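Local coordinates for molybdenum ABC transporter, periplasmic molybdenum-binding protein (Vibrio cholerae, PDB 4RXL) that binds tungstate and probably captures molybdate or tungstate in the periplasm for delivery to an ABC-type importer, at residues A[7-12]-A[45-50]; A[14-19]-A[152-157]; A[169-174]-A[195-200]. All coordinates share one frame; numbering follows the deposited sequence.

Contact 1 (A[7-12]-A[45-50]); sequences HIYAAS and RQIEAG. With WO4 (tungstate(VI)ion), chain B.
Y9 and I47 run past each other in opposite directions, the tyrosine reaching out from a strand and the isoleucine reaching back from the helix packed against that strand. The setting is a beta-alpha-beta crossover in one lobe of a periplasmic binding protein fold: helix 40-49 links parallel strands 33-38 and 55-57, and on its way passes over strand 6-11, which lies between them. In the arm of I47, CG1 is 4.0 Å from Y9 CD2 and CD1 goes deeper, to 4.1 Å from Y9 CB, so the aliphatic branch follows the tyrosine from the ring to the base of its side chain. The first torsion of I47, with CG1 anti to the carbonyl carbon (chi1 -64°), swings this arm back toward the strand. Farther out, Q46 OE1 lies near the plane of the Y9 ring, 4.3 Å from CE2, a loose contact on the exposed side of the helix. L43 also packs on Y9. The helix breaks at G50 in a Schellman motif, where the N-H of G50, at positive phi, bonds to I47 O, with N and O 2.9 Å apart. At the C-terminal end of strand 6-11, A11 CB comes to 3.3 Å from tungstate O4.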
ATOM      1  N   HIS A   7      11.378 -13.697   9.014  1.00 22.13           N
ATOM      2  CA  HIS A   7      10.024 -13.170   9.086  1.00 22.93           C
ATOM      3  C   HIS A   7       9.944 -11.793   8.461  1.00 20.77           C
ATOM      4  O   HIS A   7      10.596 -10.864   8.898  1.00 18.78           O
ATOM      5  CB  HIS A   7       9.614 -13.037  10.539  1.00 28.39           C
ATOM      6  CG  HIS A   7       9.450 -14.343  11.239  1.00 29.93           C
ATOM      7  ND1 HIS A   7       8.242 -15.002  11.292  1.00 41.15           N
ATOM      8  CD2 HIS A   7      10.327 -15.101  11.930  1.00 37.86           C
ATOM      9  CE1 HIS A   7       8.387 -16.120  11.977  1.00 40.23           C
ATOM     10  NE2 HIS A   7       9.643 -16.207  12.370  1.00 44.64           N
ATOM     11  N   ILE A   8       9.156 -11.685   7.410  1.00 17.98           N
ATOM     12  CA  ILE A   8       8.987 -10.467   6.665  1.00 15.33           C
ATOM     13  C   ILE A   8       7.580  -9.931   6.907  1.00 18.43           C
ATOM     14  O   ILE A   8       6.582 -10.597   6.611  1.00 18.85           O
ATOM     15  CB  ILE A   8       9.192 -10.703   5.162  1.00 19.52           C
ATOM     16  CG1 ILE A   8      10.606 -11.181   4.884  1.00 24.11           C
ATOM     17  CG2 ILE A   8       8.894  -9.416   4.397  1.00 19.76           C
ATOM     18  CD1 ILE A   8      10.771 -11.786   3.513  1.00 26.67           C
ATOM     19  N   TYR A   9       7.507  -8.716   7.419  1.00 16.33           N
ATOM     20  CA  TYR A   9       6.236  -8.020   7.638  1.00 14.27           C
ATOM     21  C   TYR A   9       6.105  -6.998   6.539  1.00 15.09           C
ATOM     22  O   TYR A   9       6.998  -6.169   6.392  1.00 16.52           O
ATOM     23  CB  TYR A   9       6.278  -7.332   9.007  1.00 15.09           C
ATOM     24  CG  TYR A   9       5.890  -8.204  10.185  1.00 20.53           C
ATOM     25  CD1 TYR A   9       6.500  -9.418  10.408  1.00 18.14           C
ATOM     26  CD2 TYR A   9       4.905  -7.791  11.079  1.00 26.18           C
ATOM     27  CE1 TYR A   9       6.130 -10.262  11.455  1.00 22.84           C
ATOM     28  CE2 TYR A   9       4.542  -8.587  12.146  1.00 27.52           C
ATOM     29  CZ  TYR A   9       5.153  -9.807  12.337  1.00 24.05           C
ATOM     30  OH  TYR A   9       4.766 -10.584  13.405  1.00 34.82           O
ATOM     31  N   ALA A  10       5.033  -7.006   5.743  1.00 14.04           N
ATOM     32  CA  ALA A  10       4.923  -6.110   4.599  1.00 12.84           C
ATOM     33  C   ALA A  10       3.514  -5.577   4.428  1.00 13.10           C
ATOM     34  O   ALA A  10       2.540  -6.323   4.534  1.00 13.58           O
ATOM     35  CB  ALA A  10       5.344  -6.804   3.322  1.00 15.67           C
ATOM     36  N   ALA A  11       3.425  -4.289   4.092  1.00 14.07           N
ATOM     37  CA  ALA A  11       2.182  -3.663   3.700  1.00 13.58           C
ATOM     38  C   ALA A  11       1.376  -4.550   2.746  1.00 14.42           C
ATOM     39  O   ALA A  11       1.915  -5.171   1.811  1.00 14.26           O
ATOM     40  CB  ALA A  11       2.488  -2.355   3.008  1.00 14.54           C
ATOM     41  N   SER A  12       0.080  -4.593   2.948  1.00 14.97           N
ATOM     42  CA  SER A  12      -0.772  -5.378   2.114  1.00 14.39           C
ATOM     43  C   SER A  12      -0.613  -5.114   0.623  1.00 15.19           C
ATOM     44  O   SER A  12      -0.743  -6.040  -0.168  1.00 15.62           O
ATOM     45  CB  SER A  12      -2.220  -5.169   2.493  1.00 15.50           C
ATOM     46  OG  SER A  12      -2.434  -5.616   3.836  1.00 18.88           O
ATOM     47  N   ARG A  45       3.086  -1.532  14.744  1.00 15.75           N
ATOM     48  CA  ARG A  45       2.712  -1.560  16.135  1.00 14.81           C
ATOM     49  C   ARG A  45       2.904  -2.936  16.740  1.00 15.82           C
ATOM     50  O   ARG A  45       3.253  -3.063  17.892  1.00 18.86           O
ATOM     51  CB  ARG A  45       1.275  -1.059  16.338  1.00 17.08           C
ATOM     52  CG  ARG A  45       1.188   0.422  16.069  1.00 20.61           C
ATOM     53  CD  ARG A  45      -0.223   0.922  15.981  1.00 27.75           C
ATOM     54  NE  ARG A  45      -0.261   2.375  16.190  1.00 29.38           N
ATOM     55  CZ  ARG A  45      -1.182   3.203  15.695  1.00 46.02           C
ATOM     56  NH1 ARG A  45      -2.159   2.763  14.906  1.00 37.60           N
ATOM     57  NH2 ARG A  45      -1.109   4.500  15.987  1.00 37.54           N
ATOM     58  N   GLN A  46       2.732  -3.941  15.899  1.00 17.36           N
ATOM     59  CA  GLN A  46       3.010  -5.315  16.306  1.00 18.40           C
ATOM     60  C   GLN A  46       4.484  -5.554  16.546  1.00 15.61           C
ATOM     61  O   GLN A  46       4.882  -6.128  17.573  1.00 18.87           O
ATOM     62  CB  GLN A  46       2.597  -6.235  15.181  1.00 23.22           C
ATOM     63  CG  GLN A  46       1.122  -6.441  15.058  1.00 23.92           C
ATOM     64  CD  GLN A  46       0.890  -7.867  15.301  1.00 53.45           C
ATOM     65  OE1 GLN A  46       0.908  -8.669  14.367  1.00 34.50           O
ATOM     66  NE2 GLN A  46       0.873  -8.227  16.566  1.00 23.97           N
ATOM     67  N   ILE A  47       5.295  -5.084  15.579  1.00 16.37           N
ATOM     68  CA  ILE A  47       6.761  -5.105  15.762  1.00 17.32           C
ATOM     69  C   ILE A  47       7.209  -4.376  17.053  1.00 17.67           C
ATOM     70  O   ILE A  47       8.030  -4.869  17.812  1.00 19.21           O
ATOM     71  CB  ILE A  47       7.461  -4.525  14.533  1.00 17.23           C
ATOM     72  CG1 ILE A  47       7.186  -5.404  13.295  1.00 18.40           C
ATOM     73  CG2 ILE A  47       8.953  -4.350  14.766  1.00 18.40           C
ATOM     74  CD1 ILE A  47       7.552  -4.772  11.973  1.00 19.24           C
ATOM     75  N   GLU A  48       6.650  -3.191  17.299  1.00 19.03           N
ATOM     76  CA  GLU A  48       6.942  -2.440  18.527  1.00 19.80           C
ATOM     77  C   GLU A  48       6.607  -3.229  19.781  1.00 19.24           C
ATOM     78  O   GLU A  48       7.360  -3.213  20.723  1.00 22.92           O
ATOM     79  CB  GLU A  48       6.206  -1.107  18.530  1.00 20.46           C
ATOM     80  CG  GLU A  48       6.400  -0.293  19.804  1.00 25.43           C
ATOM     81  CD  GLU A  48       5.601   0.995  19.791  1.00 24.70           C
ATOM     82  OE1 GLU A  48       4.550   1.026  19.131  1.00 25.62           O
ATOM     83  OE2 GLU A  48       6.032   1.973  20.417  1.00 27.49           O
ATOM     84  N   ALA A  49       5.484  -3.954  19.746  1.00 19.55           N
ATOM     85  CA  ALA A  49       5.084  -4.835  20.833  1.00 22.06           C
ATOM     86  C   ALA A  49       5.975  -6.080  21.024  1.00 23.82           C
ATOM     87  O   ALA A  49       5.898  -6.748  22.050  1.00 25.75           O
ATOM     88  CB  ALA A  49       3.640  -5.247  20.597  1.00 22.11           C
ATOM     89  N   GLY A  50       6.836  -6.371  20.043  1.00 19.22           N
ATOM     90  CA  GLY A  50       7.805  -7.452  20.223  1.00 24.33           C
ATOM     91  C   GLY A  50       7.689  -8.581  19.223  1.00 22.66           C
ATOM     92  O   GLY A  50       8.446  -9.544  19.317  1.00 25.66           O
TER
HETATM   93  W   WO4 B 301      -1.242  -0.488   2.982  1.00 14.46           W
HETATM   94  O1  WO4 B 301      -2.942  -1.490   3.371  1.00 15.60           O
HETATM   95  O2  WO4 B 301      -1.488   1.476   2.466  1.00 18.95           O
HETATM   96  O3  WO4 B 301      -0.030  -0.565   4.641  1.00 14.10           O
HETATM   97  O4  WO4 B 301      -0.269  -1.370   1.389  1.00 13.75           O

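Contact 2 (A[14-19]-A[152-157]); sequences MTNAVN and NVRLAL. With WO4 (tungstate(VI)ion), chain B.
A bend at chi2 (-67°) followed by an extended chi3 carries the guanidinium of R154 to N16, whose own chi1 of -58° turns its amide to receive it. In an end-on, bifurcated grip, R154 NH1 donates to N16 OD1 at 2.7 Å, approaching nearly in line with the carbonyl bond, while R154 NH2 reaches the same OD1 at 2.8 Å from a more bent direction. The oxygen lies in the guanidinium plane, and the amide is close to coplanar with it, so two N-H groups fix the position of one acceptor. T15 adds a carbon contact, its CB 4.0 Å from R154 NH1; its hydroxyl is bound to S12 O instead. This bond pair bridges the cleft between the two lobes of a type II periplasmic binding protein fold, joining the first turns of helices 15-28 and 153-161. N152 is the N-cap of the second helix, its OD1 accepting from L155 N at 3.0 Å and only weakly from R154 N. Just past that cap, V153 N points almost straight at the anion, donating to tungstate O1 at 2.6 Å (168°). The remaining guanidinium nitrogen, R154 NE, pairs with D174.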
ATOM      1  N   MET A  14       1.950  -4.770  -0.946  1.00 14.32           N
ATOM      2  CA  MET A  14       3.132  -5.535  -1.372  1.00 16.59           C
ATOM      3  C   MET A  14       2.934  -7.058  -1.493  1.00 16.81           C
ATOM      4  O   MET A  14       3.874  -7.795  -1.890  1.00 15.80           O
ATOM      5  CB  MET A  14       4.307  -5.214  -0.431  1.00 14.53           C
ATOM      6  CG  MET A  14       5.099  -3.975  -0.868  1.00 17.68           C
ATOM      7  SD  MET A  14       6.307  -4.296  -2.243  1.00 16.02           S
ATOM      8  CE  MET A  14       6.892  -2.626  -2.610  1.00 20.53           C
ATOM      9  N   THR A  15       1.709  -7.523  -1.251  1.00 14.52           N
ATOM     10  CA  THR A  15       1.427  -8.947  -1.121  1.00 15.15           C
ATOM     11  C   THR A  15       1.964  -9.717  -2.325  1.00 16.15           C
ATOM     12  O   THR A  15       2.761 -10.648  -2.177  1.00 17.71           O
ATOM     13  CB  THR A  15      -0.068  -9.219  -0.975  1.00 18.81           C
ATOM     14  OG1 THR A  15      -0.507  -8.674   0.265  1.00 16.33           O
ATOM     15  CG2 THR A  15      -0.369 -10.700  -1.003  1.00 16.55           C
ATOM     16  N   ASN A  16       1.534  -9.333  -3.520  1.00 17.04           N
ATOM     17  CA  ASN A  16       1.849 -10.116  -4.686  1.00 19.06           C
ATOM     18  C   ASN A  16       3.291 -10.015  -5.090  1.00 14.25           C
ATOM     19  O   ASN A  16       3.901 -11.017  -5.399  1.00 17.55           O
ATOM     20  CB  ASN A  16       0.926  -9.809  -5.860  1.00 17.82           C
ATOM     21  CG  ASN A  16      -0.509 -10.051  -5.492  1.00 23.08           C
ATOM     22  OD1 ASN A  16      -1.136  -9.219  -4.856  1.00 23.37           O
ATOM     23  ND2 ASN A  16      -1.019 -11.193  -5.858  1.00 26.92           N
ATOM     24  N   ALA A  17       3.852  -8.821  -5.026  1.00 14.82           N
ATOM     25  CA  ALA A  17       5.233  -8.598  -5.398  1.00 16.39           C
ATOM     26  C   ALA A  17       6.173  -9.322  -4.454  1.00 14.62           C
ATOM     27  O   ALA A  17       7.132  -9.928  -4.935  1.00 16.62           O
ATOM     28  CB  ALA A  17       5.549  -7.095  -5.408  1.00 17.03           C
ATOM     29  N   VAL A  18       5.891  -9.280  -3.152  1.00 14.57           N
ATOM     30  CA  VAL A  18       6.765  -9.998  -2.206  1.00 16.21           C
ATOM     31  C   VAL A  18       6.610 -11.506  -2.417  1.00 16.01           C
ATOM     32  O   VAL A  18       7.586 -12.257  -2.357  1.00 18.56           O
ATOM     33  CB  VAL A  18       6.545  -9.591  -0.755  1.00 15.03           C
ATOM     34  CG1 VAL A  18       7.375 -10.459   0.207  1.00 17.15           C
ATOM     35  CG2 VAL A  18       6.927  -8.136  -0.616  1.00 18.49           C
ATOM     36  N   ASN A  19       5.406 -11.973  -2.697  1.00 17.07           N
ATOM     37  CA  ASN A  19       5.265 -13.386  -2.974  1.00 19.50           C
ATOM     38  C   ASN A  19       6.142 -13.808  -4.187  1.00 17.39           C
ATOM     39  O   ASN A  19       6.823 -14.816  -4.162  1.00 19.88           O
ATOM     40  CB  ASN A  19       3.803 -13.760  -3.218  1.00 18.67           C
ATOM     41  CG  ASN A  19       2.970 -13.783  -1.930  1.00 21.36           C
ATOM     42  OD1 ASN A  19       3.491 -13.830  -0.807  1.00 25.20           O
ATOM     43  ND2 ASN A  19       1.672 -13.746  -2.107  1.00 21.16           N
ATOM     44  N   ASN A 152      -6.845  -2.543   5.767  1.00 16.61           N
ATOM     45  CA  ASN A 152      -5.759  -2.420   4.809  1.00 14.21           C
ATOM     46  C   ASN A 152      -6.314  -2.190   3.427  1.00 15.43           C
ATOM     47  O   ASN A 152      -7.530  -2.339   3.219  1.00 15.26           O
ATOM     48  CB  ASN A 152      -4.808  -3.629   4.876  1.00 14.83           C
ATOM     49  CG  ASN A 152      -5.431  -4.908   4.400  1.00 14.81           C
ATOM     50  OD1 ASN A 152      -5.864  -5.006   3.234  1.00 17.96           O
ATOM     51  ND2 ASN A 152      -5.421  -5.914   5.233  1.00 18.20           N
ATOM     52  N   VAL A 153      -5.430  -1.793   2.511  1.00 16.43           N
ATOM     53  CA  VAL A 153      -5.859  -1.409   1.183  1.00 14.36           C
ATOM     54  C   VAL A 153      -6.445  -2.580   0.393  1.00 15.35           C
ATOM     55  O   VAL A 153      -7.309  -2.366  -0.442  1.00 17.70           O
ATOM     56  CB  VAL A 153      -4.731  -0.707   0.435  1.00 13.80           C
ATOM     57  CG1 VAL A 153      -3.657  -1.655  -0.032  1.00 15.47           C
ATOM     58  CG2 VAL A 153      -5.305   0.097  -0.719  1.00 13.47           C
ATOM     59  N   ARG A 154      -6.016  -3.816   0.646  1.00 15.26           N
ATOM     60  CA  ARG A 154      -6.581  -4.935  -0.075  1.00 17.03           C
ATOM     61  C   ARG A 154      -8.007  -5.245   0.358  1.00 19.08           C
ATOM     62  O   ARG A 154      -8.800  -5.733  -0.441  1.00 21.64           O
ATOM     63  CB  ARG A 154      -5.644  -6.139   0.001  1.00 17.35           C
ATOM     64  CG  ARG A 154      -4.333  -5.915  -0.756  1.00 16.47           C
ATOM     65  CD  ARG A 154      -4.541  -5.807  -2.259  1.00 25.70           C
ATOM     66  NE  ARG A 154      -3.313  -5.682  -3.060  1.00 24.37           N
ATOM     67  CZ  ARG A 154      -2.624  -6.701  -3.559  1.00 27.04           C
ATOM     68  NH1 ARG A 154      -3.014  -7.950  -3.340  1.00 24.04           N
ATOM     69  NH2 ARG A 154      -1.526  -6.470  -4.280  1.00 26.24           N
ATOM     70  N   LEU A 155      -8.351  -4.938   1.604  1.00 15.96           N
ATOM     71  CA  LEU A 155      -9.725  -5.116   2.053  1.00 18.55           C
ATOM     72  C   LEU A 155     -10.614  -4.042   1.435  1.00 19.80           C
ATOM     73  O   LEU A 155     -11.782  -4.286   1.186  1.00 24.50           O
ATOM     74  CB  LEU A 155      -9.796  -5.095   3.571  1.00 18.46           C
ATOM     75  CG  LEU A 155      -9.160  -6.327   4.257  1.00 20.08           C
ATOM     76  CD1 LEU A 155      -8.993  -6.065   5.747  1.00 25.41           C
ATOM     77  CD2 LEU A 155      -9.940  -7.619   4.040  1.00 19.23           C
ATOM     78  N   ALA A 156     -10.045  -2.849   1.218  1.00 17.05           N
ATOM     79  CA  ALA A 156     -10.753  -1.806   0.479  1.00 17.81           C
ATOM     80  C   ALA A 156     -10.989  -2.255  -0.965  1.00 18.05           C
ATOM     81  O   ALA A 156     -12.105  -2.142  -1.491  1.00 22.18           O
ATOM     82  CB  ALA A 156      -9.957  -0.508   0.504  1.00 18.25           C
ATOM     83  N   LEU A 157      -9.936  -2.716  -1.636  1.00 18.08           N
ATOM     84  CA  LEU A 157     -10.084  -3.310  -2.961  1.00 18.68           C
ATOM     85  C   LEU A 157     -11.201  -4.355  -3.029  1.00 21.18           C
ATOM     86  O   LEU A 157     -12.040  -4.300  -3.931  1.00 23.88           O
ATOM     87  CB  LEU A 157      -8.752  -3.935  -3.393  1.00 16.55           C
ATOM     88  CG  LEU A 157      -8.717  -4.656  -4.742  1.00 18.17           C
ATOM     89  CD1 LEU A 157      -8.925  -3.678  -5.879  1.00 24.51           C
ATOM     90  CD2 LEU A 157      -7.398  -5.372  -4.893  1.00 20.04           C
TER
HETATM   91  W   WO4 B 301      -1.242  -0.488   2.982  1.00 14.46           W
HETATM   92  O1  WO4 B 301      -2.942  -1.490   3.371  1.00 15.60           O
HETATM   93  O2  WO4 B 301      -1.488   1.476   2.466  1.00 18.95           O
HETATM   94  O3  WO4 B 301      -0.030  -0.565   4.641  1.00 14.10           O
HETATM   95  O4  WO4 B 301      -0.269  -1.370   1.389  1.00 13.75           O

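Contact 3 (A[169-174]-A[195-200]); sequences IVYKTD and IRYPLA. With WO4 (tungstate(VI)ion), chain B.
Y197 sets its hydroxyl oxygen over the centre of the Y171 ring, 3.8 Å above the plane, and I195 closes on the same ring from another direction. I195 CG2 is 3.8 Å from Y171 CE1, while I195 CD1 sits at the ring edge, in its plane. With a hydroxyl over one face and a branched aliphatic chain beside it, the buried ring is held between them. The Y197 hydroxyl is hydrogen-bonded to N84 and to S13, itself a ligand of the tungstate, and so is a second-shell group of the site. At the base of the tyrosine, Y171 N donates to D174 OD2 at 3.0 Å, meeting the carboxylate on its anti side; this ties the strand end to the first turn of helix 172-177. The opposite character appears in segment 195-200 at R196, which is partly exposed and does not reach segment 169-174. Its NH2 folds back to I195 O at 2.8 Å, coming from above the carbonyl plane. Across these two segments the close contacts gather on the phenol ring, whose OH donates to tungstate O2 at 2.6 Å with the anion at the ring edge. A tyrosine reaching over from the second lobe to the bound oxyanion belongs to the interlobe pocket of ModA-type binding proteins.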
ATOM      1  N   ILE A 169     -10.617   3.913  -3.180  1.00 17.77           N
ATOM      2  CA  ILE A 169      -9.306   4.503  -3.401  1.00 16.38           C
ATOM      3  C   ILE A 169      -8.229   3.495  -2.989  1.00 16.77           C
ATOM      4  O   ILE A 169      -8.120   3.119  -1.846  1.00 16.33           O
ATOM      5  CB  ILE A 169      -9.140   5.856  -2.685  1.00 16.73           C
ATOM      6  CG1 ILE A 169     -10.131   6.865  -3.247  1.00 18.51           C
ATOM      7  CG2 ILE A 169      -7.712   6.372  -2.880  1.00 14.68           C
ATOM      8  CD1 ILE A 169     -10.252   8.124  -2.414  1.00 20.26           C
ATOM      9  N   VAL A 170      -7.431   3.071  -3.964  1.00 14.70           N
ATOM     10  CA  VAL A 170      -6.418   2.083  -3.773  1.00 14.55           C
ATOM     11  C   VAL A 170      -5.160   2.526  -4.520  1.00 14.27           C
ATOM     12  O   VAL A 170      -5.133   3.594  -5.152  1.00 15.10           O
ATOM     13  CB  VAL A 170      -6.865   0.669  -4.215  1.00 15.56           C
ATOM     14  CG1 VAL A 170      -8.070   0.188  -3.425  1.00 18.64           C
ATOM     15  CG2 VAL A 170      -7.140   0.636  -5.703  1.00 19.68           C
ATOM     16  N   TYR A 171      -4.112   1.703  -4.473  1.00 13.54           N
ATOM     17  CA  TYR A 171      -2.958   1.968  -5.311  1.00 14.37           C
ATOM     18  C   TYR A 171      -3.142   1.451  -6.720  1.00 13.14           C
ATOM     19  O   TYR A 171      -3.931   0.540  -6.987  1.00 17.23           O
ATOM     20  CB  TYR A 171      -1.694   1.384  -4.711  1.00 13.57           C
ATOM     21  CG  TYR A 171      -1.436   1.790  -3.288  1.00 12.78           C
ATOM     22  CD1 TYR A 171      -0.920   3.044  -3.015  1.00 13.35           C
ATOM     23  CD2 TYR A 171      -1.634   0.918  -2.224  1.00 12.92           C
ATOM     24  CE1 TYR A 171      -0.640   3.431  -1.696  1.00 15.06           C
ATOM     25  CE2 TYR A 171      -1.335   1.284  -0.921  1.00 11.90           C
ATOM     26  CZ  TYR A 171      -0.823   2.534  -0.675  1.00 12.59           C
ATOM     27  OH  TYR A 171      -0.600   2.962   0.588  1.00 14.39           O
ATOM     28  N   LYS A 172      -2.402   2.052  -7.644  1.00 15.40           N
ATOM     29  CA  LYS A 172      -2.335   1.634  -9.035  1.00 17.01           C
ATOM     30  C   LYS A 172      -2.033   0.145  -9.126  1.00 20.14           C
ATOM     31  O   LYS A 172      -2.666  -0.571  -9.896  1.00 20.02           O
ATOM     32  CB  LYS A 172      -1.275   2.455  -9.781  1.00 19.62           C
ATOM     33  CG  LYS A 172      -0.938   1.995 -11.189  1.00 32.48           C
ATOM     34  CD  LYS A 172      -2.037   2.284 -12.174  1.00 45.11           C
ATOM     35  CE  LYS A 172      -1.540   2.055 -13.597  1.00 46.64           C
ATOM     36  NZ  LYS A 172      -0.350   2.899 -13.929  1.00 47.60           N
ATOM     37  N   THR A 173      -1.105  -0.330  -8.306  1.00 17.92           N
ATOM     38  CA  THR A 173      -0.709  -1.751  -8.335  1.00 16.90           C
ATOM     39  C   THR A 173      -1.836  -2.666  -7.893  1.00 18.88           C
ATOM     40  O   THR A 173      -1.927  -3.799  -8.359  1.00 20.11           O
ATOM     41  CB  THR A 173       0.530  -1.997  -7.476  1.00 14.75           C
ATOM     42  OG1 THR A 173       0.253  -1.509  -6.171  1.00 17.39           O
ATOM     43  CG2 THR A 173       1.757  -1.309  -8.050  1.00 20.81           C
ATOM     44  N   ASP A 174      -2.726  -2.197  -7.017  1.00 18.04           N
ATOM     45  CA  ASP A 174      -3.846  -3.034  -6.561  1.00 18.82           C
ATOM     46  C   ASP A 174      -4.846  -3.183  -7.711  1.00 23.21           C
ATOM     47  O   ASP A 174      -5.313  -4.280  -8.015  1.00 22.55           O
ATOM     48  CB  ASP A 174      -4.550  -2.419  -5.354  1.00 20.50           C
ATOM     49  CG  ASP A 174      -3.646  -2.215  -4.166  1.00 23.11           C
ATOM     50  OD1 ASP A 174      -2.895  -3.141  -3.779  1.00 22.54           O
ATOM     51  OD2 ASP A 174      -3.709  -1.119  -3.610  1.00 17.55           O
ATOM     52  N   ILE A 195       4.112   8.500  -2.698  1.00 17.88           N
ATOM     53  CA  ILE A 195       4.015   7.164  -2.123  1.00 13.78           C
ATOM     54  C   ILE A 195       5.321   6.410  -2.301  1.00 17.50           C
ATOM     55  O   ILE A 195       5.786   6.223  -3.415  1.00 17.78           O
ATOM     56  CB  ILE A 195       2.894   6.379  -2.775  1.00 16.10           C
ATOM     57  CG1 ILE A 195       1.589   7.138  -2.595  1.00 16.40           C
ATOM     58  CG2 ILE A 195       2.816   4.968  -2.197  1.00 16.78           C
ATOM     59  CD1 ILE A 195       0.522   6.747  -3.599  1.00 17.44           C
ATOM     60  N   ARG A 196       5.944   6.059  -1.174  1.00 17.01           N
ATOM     61  CA  ARG A 196       7.258   5.455  -1.157  1.00 17.09           C
ATOM     62  C   ARG A 196       7.236   4.340  -0.126  1.00 16.73           C
ATOM     63  O   ARG A 196       6.613   4.481   0.933  1.00 19.21           O
ATOM     64  CB  ARG A 196       8.319   6.465  -0.765  1.00 20.37           C
ATOM     65  CG  ARG A 196       8.413   7.664  -1.687  1.00 19.95           C
ATOM     66  CD  ARG A 196       9.068   7.326  -3.014  1.00 39.07           C
ATOM     67  NE  ARG A 196       9.177   8.508  -3.883  1.00 48.29           N
ATOM     68  CZ  ARG A 196       8.227   8.955  -4.715  1.00 37.80           C
ATOM     69  NH1 ARG A 196       8.472  10.048  -5.426  1.00 54.17           N
ATOM     70  NH2 ARG A 196       7.030   8.338  -4.856  1.00 26.61           N
ATOM     71  N   TYR A 197       7.872   3.214  -0.470  1.00 15.25           N
ATOM     72  CA  TYR A 197       7.951   2.023   0.362  1.00 16.33           C
ATOM     73  C   TYR A 197       9.335   1.807   0.933  1.00 15.29           C
ATOM     74  O   TYR A 197      10.214   1.332   0.235  1.00 19.36           O
ATOM     75  CB  TYR A 197       7.627   0.769  -0.474  1.00 15.31           C
ATOM     76  CG  TYR A 197       6.206   0.665  -0.924  1.00 14.19           C
ATOM     77  CD1 TYR A 197       5.759   1.405  -1.970  1.00 18.28           C
ATOM     78  CD2 TYR A 197       5.290  -0.226  -0.309  1.00 15.49           C
ATOM     79  CE1 TYR A 197       4.432   1.333  -2.387  1.00 16.73           C
ATOM     80  CE2 TYR A 197       3.989  -0.328  -0.741  1.00 13.15           C
ATOM     81  CZ  TYR A 197       3.562   0.441  -1.800  1.00 15.33           C
ATOM     82  OH  TYR A 197       2.251   0.380  -2.238  1.00 18.14           O
ATOM     83  N   PRO A 198       9.549   2.163   2.185  1.00 16.12           N
ATOM     84  CA  PRO A 198      10.819   1.798   2.794  1.00 17.10           C
ATOM     85  C   PRO A 198      10.905   0.325   3.174  1.00 18.17           C
ATOM     86  O   PRO A 198       9.921  -0.301   3.537  1.00 18.86           O
ATOM     87  CB  PRO A 198      10.869   2.650   4.059  1.00 19.98           C
ATOM     88  CG  PRO A 198       9.456   2.931   4.382  1.00 24.78           C
ATOM     89  CD  PRO A 198       8.695   2.957   3.079  1.00 15.47           C
ATOM     90  N   LEU A 199      12.126  -0.189   3.155  1.00 17.95           N
ATOM     91  CA  LEU A 199      12.452  -1.513   3.619  1.00 20.92           C
ATOM     92  C   LEU A 199      13.349  -1.316   4.821  1.00 18.62           C
ATOM     93  O   LEU A 199      14.438  -0.719   4.698  1.00 20.87           O
ATOM     94  CB  LEU A 199      13.170  -2.275   2.520  1.00 20.00           C
ATOM     95  CG  LEU A 199      13.946  -3.539   2.872  1.00 21.38           C
ATOM     96  CD1 LEU A 199      13.001  -4.643   3.329  1.00 23.11           C
ATOM     97  CD2 LEU A 199      14.778  -3.970   1.681  1.00 20.70           C
ATOM     98  N   ALA A 200      12.896  -1.797   5.975  1.00 17.97           N
ATOM     99  CA  ALA A 200      13.649  -1.680   7.223  1.00 21.98           C
ATOM    100  C   ALA A 200      14.232  -3.027   7.634  1.00 21.26           C
ATOM    101  O   ALA A 200      13.519  -4.037   7.665  1.00 19.81           O
ATOM    102  CB  ALA A 200      12.741  -1.137   8.308  1.00 21.14           C
TER
HETATM  103  W   WO4 B 301      -1.242  -0.488   2.982  1.00 14.46           W
HETATM  104  O1  WO4 B 301      -2.942  -1.490   3.371  1.00 15.60           O
HETATM  105  O2  WO4 B 301      -1.488   1.476   2.466  1.00 18.95           O
HETATM  106  O3  WO4 B 301      -0.030  -0.565   4.641  1.00 14.10           O
HETATM  107  O4  WO4 B 301      -0.269  -1.370   1.389  1.00 13.75           O

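How the contacts relate
The three contacts converge on one tungstate, which they approach with different groups: the end of a strand in contact 1, a helix N-terminus in contact 2 and a tyrosine hydroxyl in contact 3. Contacts 2 and 3 lie closest, with centres about 9 Å apart, and are joined by the salt bridge from R154 NE to D174 OD1 at 2.7 Å; M14 CE also packs 3.7 Å from Y197 CD2. Contact 1 is more remote, its centre about 15 Å from that of contact 2, yet S12 OG comes to 3.1 Å from N152 CG across the cleft. S13, S40 and A126 complete the anion's hydrogen bonds, so residues of both lobes enclose it.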